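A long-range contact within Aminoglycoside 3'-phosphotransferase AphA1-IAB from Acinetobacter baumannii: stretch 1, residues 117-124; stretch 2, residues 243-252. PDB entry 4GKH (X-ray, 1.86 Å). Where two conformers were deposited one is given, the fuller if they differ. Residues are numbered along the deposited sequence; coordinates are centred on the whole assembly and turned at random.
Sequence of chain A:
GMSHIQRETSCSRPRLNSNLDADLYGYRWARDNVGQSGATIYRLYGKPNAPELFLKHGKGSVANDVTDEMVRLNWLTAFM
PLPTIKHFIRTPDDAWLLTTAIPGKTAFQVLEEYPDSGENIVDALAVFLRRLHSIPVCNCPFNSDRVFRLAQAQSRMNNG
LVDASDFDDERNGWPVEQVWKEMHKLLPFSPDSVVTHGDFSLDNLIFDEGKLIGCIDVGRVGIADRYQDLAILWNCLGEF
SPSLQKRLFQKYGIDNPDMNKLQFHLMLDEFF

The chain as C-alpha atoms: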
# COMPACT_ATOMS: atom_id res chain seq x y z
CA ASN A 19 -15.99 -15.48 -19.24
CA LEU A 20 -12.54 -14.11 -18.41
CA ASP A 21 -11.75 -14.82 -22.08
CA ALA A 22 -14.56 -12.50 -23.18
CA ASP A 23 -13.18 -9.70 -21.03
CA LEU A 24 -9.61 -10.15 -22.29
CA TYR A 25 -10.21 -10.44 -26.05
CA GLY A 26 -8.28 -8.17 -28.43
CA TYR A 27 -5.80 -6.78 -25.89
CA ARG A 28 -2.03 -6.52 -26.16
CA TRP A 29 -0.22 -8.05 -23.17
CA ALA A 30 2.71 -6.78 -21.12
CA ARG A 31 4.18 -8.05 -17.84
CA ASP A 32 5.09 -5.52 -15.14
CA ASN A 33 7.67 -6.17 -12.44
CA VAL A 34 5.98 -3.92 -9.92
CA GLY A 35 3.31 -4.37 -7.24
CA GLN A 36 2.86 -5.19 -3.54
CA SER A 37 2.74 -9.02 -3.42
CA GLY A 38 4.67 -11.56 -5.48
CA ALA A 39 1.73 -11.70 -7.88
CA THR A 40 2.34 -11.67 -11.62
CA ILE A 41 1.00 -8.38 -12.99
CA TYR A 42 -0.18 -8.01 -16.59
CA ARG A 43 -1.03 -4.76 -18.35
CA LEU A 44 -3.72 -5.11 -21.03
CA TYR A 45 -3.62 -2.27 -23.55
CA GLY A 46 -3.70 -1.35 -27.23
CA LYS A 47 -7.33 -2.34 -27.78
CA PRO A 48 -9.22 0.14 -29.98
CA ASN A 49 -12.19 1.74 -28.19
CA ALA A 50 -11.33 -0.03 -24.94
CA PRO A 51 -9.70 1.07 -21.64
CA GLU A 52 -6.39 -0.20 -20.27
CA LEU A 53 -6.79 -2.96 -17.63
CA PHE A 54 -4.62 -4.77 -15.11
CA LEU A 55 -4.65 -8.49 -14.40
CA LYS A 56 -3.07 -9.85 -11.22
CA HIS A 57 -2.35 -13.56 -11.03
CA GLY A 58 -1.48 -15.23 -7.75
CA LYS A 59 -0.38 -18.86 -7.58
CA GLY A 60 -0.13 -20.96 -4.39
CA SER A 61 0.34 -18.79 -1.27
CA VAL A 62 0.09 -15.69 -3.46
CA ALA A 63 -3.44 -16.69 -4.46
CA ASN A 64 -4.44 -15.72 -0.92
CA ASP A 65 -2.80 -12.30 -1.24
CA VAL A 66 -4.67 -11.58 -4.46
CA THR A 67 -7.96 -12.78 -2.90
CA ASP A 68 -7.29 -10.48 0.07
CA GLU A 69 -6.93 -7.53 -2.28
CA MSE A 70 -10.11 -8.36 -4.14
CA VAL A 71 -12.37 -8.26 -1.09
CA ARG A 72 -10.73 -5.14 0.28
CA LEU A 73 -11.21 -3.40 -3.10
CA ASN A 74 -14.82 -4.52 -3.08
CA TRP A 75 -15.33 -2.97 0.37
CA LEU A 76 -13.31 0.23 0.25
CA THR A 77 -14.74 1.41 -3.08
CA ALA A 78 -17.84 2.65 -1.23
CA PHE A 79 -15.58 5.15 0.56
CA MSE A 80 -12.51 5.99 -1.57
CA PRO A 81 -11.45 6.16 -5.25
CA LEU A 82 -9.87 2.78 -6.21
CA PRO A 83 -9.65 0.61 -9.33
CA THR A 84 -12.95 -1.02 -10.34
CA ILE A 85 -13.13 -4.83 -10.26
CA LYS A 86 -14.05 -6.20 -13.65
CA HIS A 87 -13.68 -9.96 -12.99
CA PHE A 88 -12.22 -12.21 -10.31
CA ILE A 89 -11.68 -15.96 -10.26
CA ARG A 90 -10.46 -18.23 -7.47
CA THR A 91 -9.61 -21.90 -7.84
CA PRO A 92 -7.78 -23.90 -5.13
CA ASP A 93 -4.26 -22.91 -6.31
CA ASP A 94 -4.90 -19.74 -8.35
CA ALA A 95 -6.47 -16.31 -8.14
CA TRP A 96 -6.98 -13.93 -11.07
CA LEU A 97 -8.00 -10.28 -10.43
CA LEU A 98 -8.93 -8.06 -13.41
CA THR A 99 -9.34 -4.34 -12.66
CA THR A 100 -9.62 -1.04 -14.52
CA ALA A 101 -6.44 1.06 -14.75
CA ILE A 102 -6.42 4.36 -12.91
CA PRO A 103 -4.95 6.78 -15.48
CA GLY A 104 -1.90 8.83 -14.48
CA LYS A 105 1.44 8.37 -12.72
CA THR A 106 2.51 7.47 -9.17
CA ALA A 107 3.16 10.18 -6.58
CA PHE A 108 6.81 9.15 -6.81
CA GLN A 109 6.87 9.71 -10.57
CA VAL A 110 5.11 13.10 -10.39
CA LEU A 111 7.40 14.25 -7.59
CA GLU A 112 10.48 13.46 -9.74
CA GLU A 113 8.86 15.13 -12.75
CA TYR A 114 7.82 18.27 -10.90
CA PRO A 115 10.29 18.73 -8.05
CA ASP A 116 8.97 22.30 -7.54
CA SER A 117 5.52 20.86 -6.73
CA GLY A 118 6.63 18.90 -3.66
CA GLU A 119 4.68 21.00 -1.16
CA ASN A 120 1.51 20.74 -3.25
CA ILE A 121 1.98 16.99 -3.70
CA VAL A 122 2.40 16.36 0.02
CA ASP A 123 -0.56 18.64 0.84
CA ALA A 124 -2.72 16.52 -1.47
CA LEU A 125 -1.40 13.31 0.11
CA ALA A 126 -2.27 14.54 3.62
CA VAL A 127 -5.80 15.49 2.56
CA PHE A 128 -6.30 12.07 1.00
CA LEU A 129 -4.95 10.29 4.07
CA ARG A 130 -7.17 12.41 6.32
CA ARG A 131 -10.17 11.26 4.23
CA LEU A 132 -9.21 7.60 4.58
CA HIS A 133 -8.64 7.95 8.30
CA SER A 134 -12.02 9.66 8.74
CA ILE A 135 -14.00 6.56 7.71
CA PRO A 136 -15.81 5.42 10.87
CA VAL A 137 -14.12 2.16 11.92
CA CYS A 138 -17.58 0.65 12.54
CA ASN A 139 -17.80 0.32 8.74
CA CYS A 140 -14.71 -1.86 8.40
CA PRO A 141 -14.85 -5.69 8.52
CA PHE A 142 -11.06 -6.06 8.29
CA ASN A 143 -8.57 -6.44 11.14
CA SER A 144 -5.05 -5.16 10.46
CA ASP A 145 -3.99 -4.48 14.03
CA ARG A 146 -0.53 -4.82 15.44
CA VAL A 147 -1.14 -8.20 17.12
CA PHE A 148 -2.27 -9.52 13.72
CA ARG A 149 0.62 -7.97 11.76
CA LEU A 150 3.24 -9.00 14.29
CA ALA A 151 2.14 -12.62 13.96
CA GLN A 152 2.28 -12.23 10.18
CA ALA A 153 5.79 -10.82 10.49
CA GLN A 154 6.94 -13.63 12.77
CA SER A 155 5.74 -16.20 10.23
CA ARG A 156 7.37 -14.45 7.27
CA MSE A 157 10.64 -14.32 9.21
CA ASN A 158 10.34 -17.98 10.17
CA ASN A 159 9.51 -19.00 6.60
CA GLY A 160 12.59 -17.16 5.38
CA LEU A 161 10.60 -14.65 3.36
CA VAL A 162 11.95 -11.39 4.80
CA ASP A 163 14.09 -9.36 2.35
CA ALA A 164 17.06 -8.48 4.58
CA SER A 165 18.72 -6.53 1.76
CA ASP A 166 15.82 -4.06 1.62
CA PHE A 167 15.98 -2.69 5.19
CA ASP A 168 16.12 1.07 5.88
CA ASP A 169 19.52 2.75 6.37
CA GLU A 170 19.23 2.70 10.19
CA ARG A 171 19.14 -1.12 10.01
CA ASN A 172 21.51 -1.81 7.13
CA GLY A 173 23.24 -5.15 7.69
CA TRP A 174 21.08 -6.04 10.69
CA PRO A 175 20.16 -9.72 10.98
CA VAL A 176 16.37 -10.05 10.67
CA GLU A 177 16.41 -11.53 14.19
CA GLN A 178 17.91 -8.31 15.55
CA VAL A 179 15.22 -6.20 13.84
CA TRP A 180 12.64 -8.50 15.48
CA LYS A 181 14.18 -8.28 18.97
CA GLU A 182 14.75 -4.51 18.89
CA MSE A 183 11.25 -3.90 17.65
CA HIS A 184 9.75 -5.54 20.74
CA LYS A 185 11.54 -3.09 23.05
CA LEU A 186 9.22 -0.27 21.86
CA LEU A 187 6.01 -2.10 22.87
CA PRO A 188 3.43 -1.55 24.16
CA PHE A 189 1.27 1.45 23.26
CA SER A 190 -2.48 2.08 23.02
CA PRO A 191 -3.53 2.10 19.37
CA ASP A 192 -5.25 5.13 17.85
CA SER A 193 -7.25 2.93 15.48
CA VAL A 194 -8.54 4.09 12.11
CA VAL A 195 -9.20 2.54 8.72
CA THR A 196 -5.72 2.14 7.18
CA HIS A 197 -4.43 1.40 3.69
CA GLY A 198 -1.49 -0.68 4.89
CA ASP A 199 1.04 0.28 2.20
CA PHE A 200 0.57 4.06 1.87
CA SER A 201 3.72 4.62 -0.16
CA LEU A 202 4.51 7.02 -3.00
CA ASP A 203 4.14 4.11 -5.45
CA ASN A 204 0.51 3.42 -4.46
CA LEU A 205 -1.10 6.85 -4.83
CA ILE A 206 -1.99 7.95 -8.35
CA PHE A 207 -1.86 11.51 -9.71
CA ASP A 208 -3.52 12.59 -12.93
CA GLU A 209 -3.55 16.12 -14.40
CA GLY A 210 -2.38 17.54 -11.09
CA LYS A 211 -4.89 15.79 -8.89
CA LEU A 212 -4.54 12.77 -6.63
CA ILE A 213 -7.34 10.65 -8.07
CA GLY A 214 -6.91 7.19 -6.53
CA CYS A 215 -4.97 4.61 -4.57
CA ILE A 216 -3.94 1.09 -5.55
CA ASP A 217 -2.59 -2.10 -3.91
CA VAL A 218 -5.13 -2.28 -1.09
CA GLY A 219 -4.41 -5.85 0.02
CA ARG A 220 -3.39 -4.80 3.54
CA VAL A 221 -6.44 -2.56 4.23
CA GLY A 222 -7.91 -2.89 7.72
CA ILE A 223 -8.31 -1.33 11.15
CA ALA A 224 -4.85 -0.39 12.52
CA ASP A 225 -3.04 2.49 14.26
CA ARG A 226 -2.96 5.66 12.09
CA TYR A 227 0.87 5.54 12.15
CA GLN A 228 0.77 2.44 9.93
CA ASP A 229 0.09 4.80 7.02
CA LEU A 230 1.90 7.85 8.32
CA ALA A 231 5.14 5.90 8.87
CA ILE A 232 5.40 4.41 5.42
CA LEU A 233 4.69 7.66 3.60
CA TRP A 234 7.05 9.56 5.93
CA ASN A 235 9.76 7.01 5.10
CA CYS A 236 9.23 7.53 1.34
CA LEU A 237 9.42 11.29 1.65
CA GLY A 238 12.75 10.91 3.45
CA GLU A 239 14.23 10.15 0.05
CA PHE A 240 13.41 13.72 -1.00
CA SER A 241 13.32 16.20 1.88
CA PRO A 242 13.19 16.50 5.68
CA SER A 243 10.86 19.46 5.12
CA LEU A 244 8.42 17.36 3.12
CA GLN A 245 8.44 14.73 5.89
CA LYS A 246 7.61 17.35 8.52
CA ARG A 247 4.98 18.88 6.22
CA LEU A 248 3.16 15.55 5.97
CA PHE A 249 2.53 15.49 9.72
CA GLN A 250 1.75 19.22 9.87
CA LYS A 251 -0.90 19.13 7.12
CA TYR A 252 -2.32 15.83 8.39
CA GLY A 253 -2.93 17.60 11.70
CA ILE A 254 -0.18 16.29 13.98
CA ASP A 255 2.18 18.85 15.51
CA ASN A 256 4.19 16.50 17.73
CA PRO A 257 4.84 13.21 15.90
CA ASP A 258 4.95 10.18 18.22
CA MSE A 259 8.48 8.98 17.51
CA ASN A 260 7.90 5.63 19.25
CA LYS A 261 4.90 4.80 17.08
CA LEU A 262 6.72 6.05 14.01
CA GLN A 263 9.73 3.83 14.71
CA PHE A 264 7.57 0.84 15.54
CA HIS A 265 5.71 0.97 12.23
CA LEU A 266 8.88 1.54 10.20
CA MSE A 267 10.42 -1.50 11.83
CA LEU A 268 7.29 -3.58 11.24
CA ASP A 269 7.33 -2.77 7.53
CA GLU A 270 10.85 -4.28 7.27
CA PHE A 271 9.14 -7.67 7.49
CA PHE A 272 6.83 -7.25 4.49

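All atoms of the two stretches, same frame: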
# COMPACT_ATOMS: atom_id res chain seq x y z
N SER A 117 6.88 21.08 -7.22
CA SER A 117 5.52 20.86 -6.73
C SER A 117 5.45 19.99 -5.47
O SER A 117 4.37 19.54 -5.08
CB SER A 117 4.67 20.20 -7.82
OG SER A 117 4.46 21.09 -8.90
N GLY A 118 6.59 19.75 -4.84
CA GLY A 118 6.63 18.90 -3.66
C GLY A 118 5.66 19.29 -2.55
O GLY A 118 4.98 18.44 -1.99
N GLU A 119 5.60 20.57 -2.20
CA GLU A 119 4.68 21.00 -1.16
C GLU A 119 3.24 20.71 -1.56
O GLU A 119 2.47 20.18 -0.76
CB GLU A 119 4.92 22.45 -0.78
CG GLU A 119 6.29 22.64 -0.15
CD GLU A 119 6.64 24.09 0.09
OE1 GLU A 119 5.79 24.95 -0.23
OE2 GLU A 119 7.75 24.36 0.60
N ASN A 120 2.88 21.00 -2.81
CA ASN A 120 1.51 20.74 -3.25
C ASN A 120 1.19 19.25 -3.25
O ASN A 120 0.06 18.84 -2.94
CB ASN A 120 1.28 21.30 -4.65
CG ASN A 120 1.22 22.81 -4.67
OD1 ASN A 120 0.94 23.46 -3.66
ND2 ASN A 120 1.47 23.39 -5.84
N ILE A 121 2.18 18.43 -3.62
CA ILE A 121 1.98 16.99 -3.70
C ILE A 121 1.75 16.40 -2.31
O ILE A 121 0.84 15.60 -2.09
CB ILE A 121 3.16 16.29 -4.42
CG1 ILE A 121 3.07 16.56 -5.93
CG2 ILE A 121 3.16 14.80 -4.15
CD1 ILE A 121 4.33 16.20 -6.71
N VAL A 122 2.56 16.83 -1.35
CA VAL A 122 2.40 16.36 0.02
C VAL A 122 1.08 16.85 0.64
O VAL A 122 0.40 16.10 1.34
CB VAL A 122 3.62 16.75 0.89
CG1 VAL A 122 3.31 16.63 2.37
CG2 VAL A 122 4.84 15.90 0.49
N ASP A 123 0.72 18.10 0.36
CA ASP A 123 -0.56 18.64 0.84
C ASP A 123 -1.71 17.77 0.35
O ASP A 123 -2.63 17.48 1.11
CB ASP A 123 -0.78 20.07 0.35
CG ASP A 123 0.14 21.07 1.00
OD1 ASP A 123 0.90 20.69 1.92
OD2 ASP A 123 0.12 22.25 0.59
N ALA A 124 -1.67 17.38 -0.92
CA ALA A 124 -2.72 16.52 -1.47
C ALA A 124 -2.71 15.16 -0.80
O ALA A 124 -3.76 14.58 -0.54
CB ALA A 124 -2.57 16.38 -2.97
N SER A 243 11.99 18.53 5.06
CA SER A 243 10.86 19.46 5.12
C SER A 243 9.55 18.80 4.68
O SER A 243 8.49 19.00 5.29
CB SER A 243 11.13 20.72 4.29
OG SER A 243 11.38 20.41 2.93
N LEU A 244 9.62 18.01 3.62
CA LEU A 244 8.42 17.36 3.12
C LEU A 244 7.90 16.34 4.14
O LEU A 244 6.69 16.17 4.27
CB LEU A 244 8.68 16.71 1.76
CG LEU A 244 8.84 17.69 0.58
CD1 LEU A 244 8.90 16.95 -0.74
CD2 LEU A 244 7.69 18.72 0.57
N GLN A 245 8.82 15.69 4.86
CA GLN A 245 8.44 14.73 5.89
C GLN A 245 7.69 15.44 7.02
O GLN A 245 6.67 14.94 7.51
CB GLN A 245 9.67 14.04 6.49
CG GLN A 245 10.40 13.06 5.56
CD GLN A 245 11.61 12.43 6.23
OE1 GLN A 245 12.57 13.12 6.57
NE2 GLN A 245 11.55 11.10 6.44
N LYS A 246 8.24 16.57 7.46
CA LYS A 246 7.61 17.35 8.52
C LYS A 246 6.26 17.90 8.04
O LYS A 246 5.28 17.92 8.79
CB LYS A 246 8.52 18.49 8.98
CG LYS A 246 7.94 19.28 10.14
CD LYS A 246 8.80 20.48 10.51
CE LYS A 246 8.28 21.16 11.77
NZ LYS A 246 8.45 20.32 12.98
N ARG A 247 6.20 18.32 6.78
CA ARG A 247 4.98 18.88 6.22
C ARG A 247 3.82 17.88 6.19
O ARG A 247 2.66 18.26 6.34
CB ARG A 247 5.23 19.44 4.81
CG ARG A 247 3.99 20.07 4.17
CD ARG A 247 4.34 20.76 2.86
NE ARG A 247 3.27 21.65 2.40
CZ ARG A 247 3.34 22.97 2.42
NH1 ARG A 247 4.44 23.58 2.85
NH2 ARG A 247 2.31 23.69 1.98
N LEU A 248 4.16 16.61 5.98
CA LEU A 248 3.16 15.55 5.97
C LEU A 248 2.41 15.51 7.30
O LEU A 248 1.18 15.53 7.32
CB LEU A 248 3.80 14.19 5.70
CG LEU A 248 2.84 13.03 5.92
CD1 LEU A 248 1.67 13.12 4.95
CD2 LEU A 248 3.59 11.68 5.80
N PHE A 249 3.15 15.45 8.40
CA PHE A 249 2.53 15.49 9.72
C PHE A 249 1.76 16.79 9.99
O PHE A 249 0.63 16.75 10.47
CB PHE A 249 3.57 15.27 10.82
CG PHE A 249 3.90 13.83 11.04
CD1 PHE A 249 3.01 13.00 11.69
CD2 PHE A 249 5.11 13.31 10.61
CE1 PHE A 249 3.31 11.66 11.90
CE2 PHE A 249 5.41 11.98 10.81
CZ PHE A 249 4.51 11.15 11.45
N GLN A 250 2.39 17.93 9.69
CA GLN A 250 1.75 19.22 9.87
C GLN A 250 0.39 19.32 9.19
O GLN A 250 -0.60 19.69 9.83
CB GLN A 250 2.65 20.35 9.38
CG GLN A 250 1.96 21.71 9.32
CD GLN A 250 1.65 22.27 10.69
OE1 GLN A 250 0.72 23.07 10.85
NE2 GLN A 250 2.42 21.86 11.69
N LYS A 251 0.33 19.00 7.90
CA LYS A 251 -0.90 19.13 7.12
C LYS A 251 -1.92 18.08 7.53
O LYS A 251 -3.12 18.32 7.48
CB LYS A 251 -0.59 19.04 5.61
CG LYS A 251 0.21 20.27 5.12
CD LYS A 251 -0.60 21.52 5.27
CE LYS A 251 0.17 22.75 4.82
NZ LYS A 251 -0.76 23.89 4.64
N TYR A 252 -1.43 16.92 7.94
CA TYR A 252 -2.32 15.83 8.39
C TYR A 252 -3.03 16.24 9.68
O TYR A 252 -4.16 15.82 9.95
CB TYR A 252 -1.51 14.55 8.60
CG TYR A 252 -2.32 13.40 9.14
CD1 TYR A 252 -3.03 12.56 8.29
CD2 TYR A 252 -2.35 13.14 10.50
CE1 TYR A 252 -3.76 11.49 8.79
CE2 TYR A 252 -3.08 12.08 11.01
CZ TYR A 252 -3.77 11.26 10.15
OH TYR A 252 -4.49 10.21 10.67
O HOH W 1 9.11 21.96 2.05
O HOH W 2 -1.99 23.62 2.23

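How are the two helices arranged, and what happens at the start of stretch 1? The helix of residues 118-124 and that of residues 243-252 run in roughly the same direction, with 38° between their N-to-C directions and a closest axial approach of 9.2 Å. Ser117, just before the first helix, is too far away to take part. Gly118 opens the contact with its backbone: its O lies 3.7 Å from CD2 of Leu244, a van der Waals approach of a leucine methyl to a carbonyl that is already bonded to Val122 N within its own helix. The absence of a side chain matters here, because a CB in ideal position on Gly118 would come within 3.2 Å of Leu244 CD1, which is tight for two carbons.

What does Glu119 contribute from the exposed margin? Its backbone N sits 3.9 Å from Leu244 CD2, so the same methyl packs against the first turn of the helix. Its side chain reaches Arg247 in a looser way. Glu119 OE1 and Arg247 NH1 are 3.6 Å apart, a long salt bridge in which the oxygen lies well out of the guanidinium plane; no N-H points at it, and the attraction is one of charge alone. Glu119 CB covers one face of that guanidinium. The other carboxylate oxygen, Glu119 OE2, accepts a hydrogen bond from a water at 3.1 Å, and this water also bonds to Ser243 OG at 2.9 Å, bridging two residues that do not touch directly.

Where is the apolar centre of the contact? Asn120 and Ile121 make no contact with stretch 2, and the helix returns to it at Val122, whose CA-to-CB bond points toward the partner and whose side chain is buried. Val122 CG2 lies 4.0 Å from Leu244 CD2; Val122 CG1 lies 3.9 Å from Leu244 O, 3.9 Å from Arg247 CG and 4.2 Å from Leu248 CB. Thus the aliphatic part of the arginine joins the apolar packing even as its charged end goes to acids. The CA atoms of Val122 and Leu248 are 6.1 Å apart, close enough for CG1 to approach the backbone too, 3.7 Å from Leu248 N.

How does Asp123 fasten the far end? Its CA-to-CB bond points sideways, but the carboxylate comes nearer and meets Arg247 at the edge of the guanidinium, near its plane. Two hydrogen bonds form the salt bridge: Arg247 NE to Asp123 OD1 at 2.6 Å and Arg247 NH2 to Asp123 OD2 at 3.0 Å, both nearly straight. This paired, in-plane geometry contrasts with the out-of-plane approach of Glu119. Lys251 adds a less direct link. Its NZ is 4.5 Å from Asp123 OD2, beyond a salt bridge, but a water closes the gap, donating to Asp123 OD2 at 3.0 Å and accepting from Lys251 NZ at 2.7 Å.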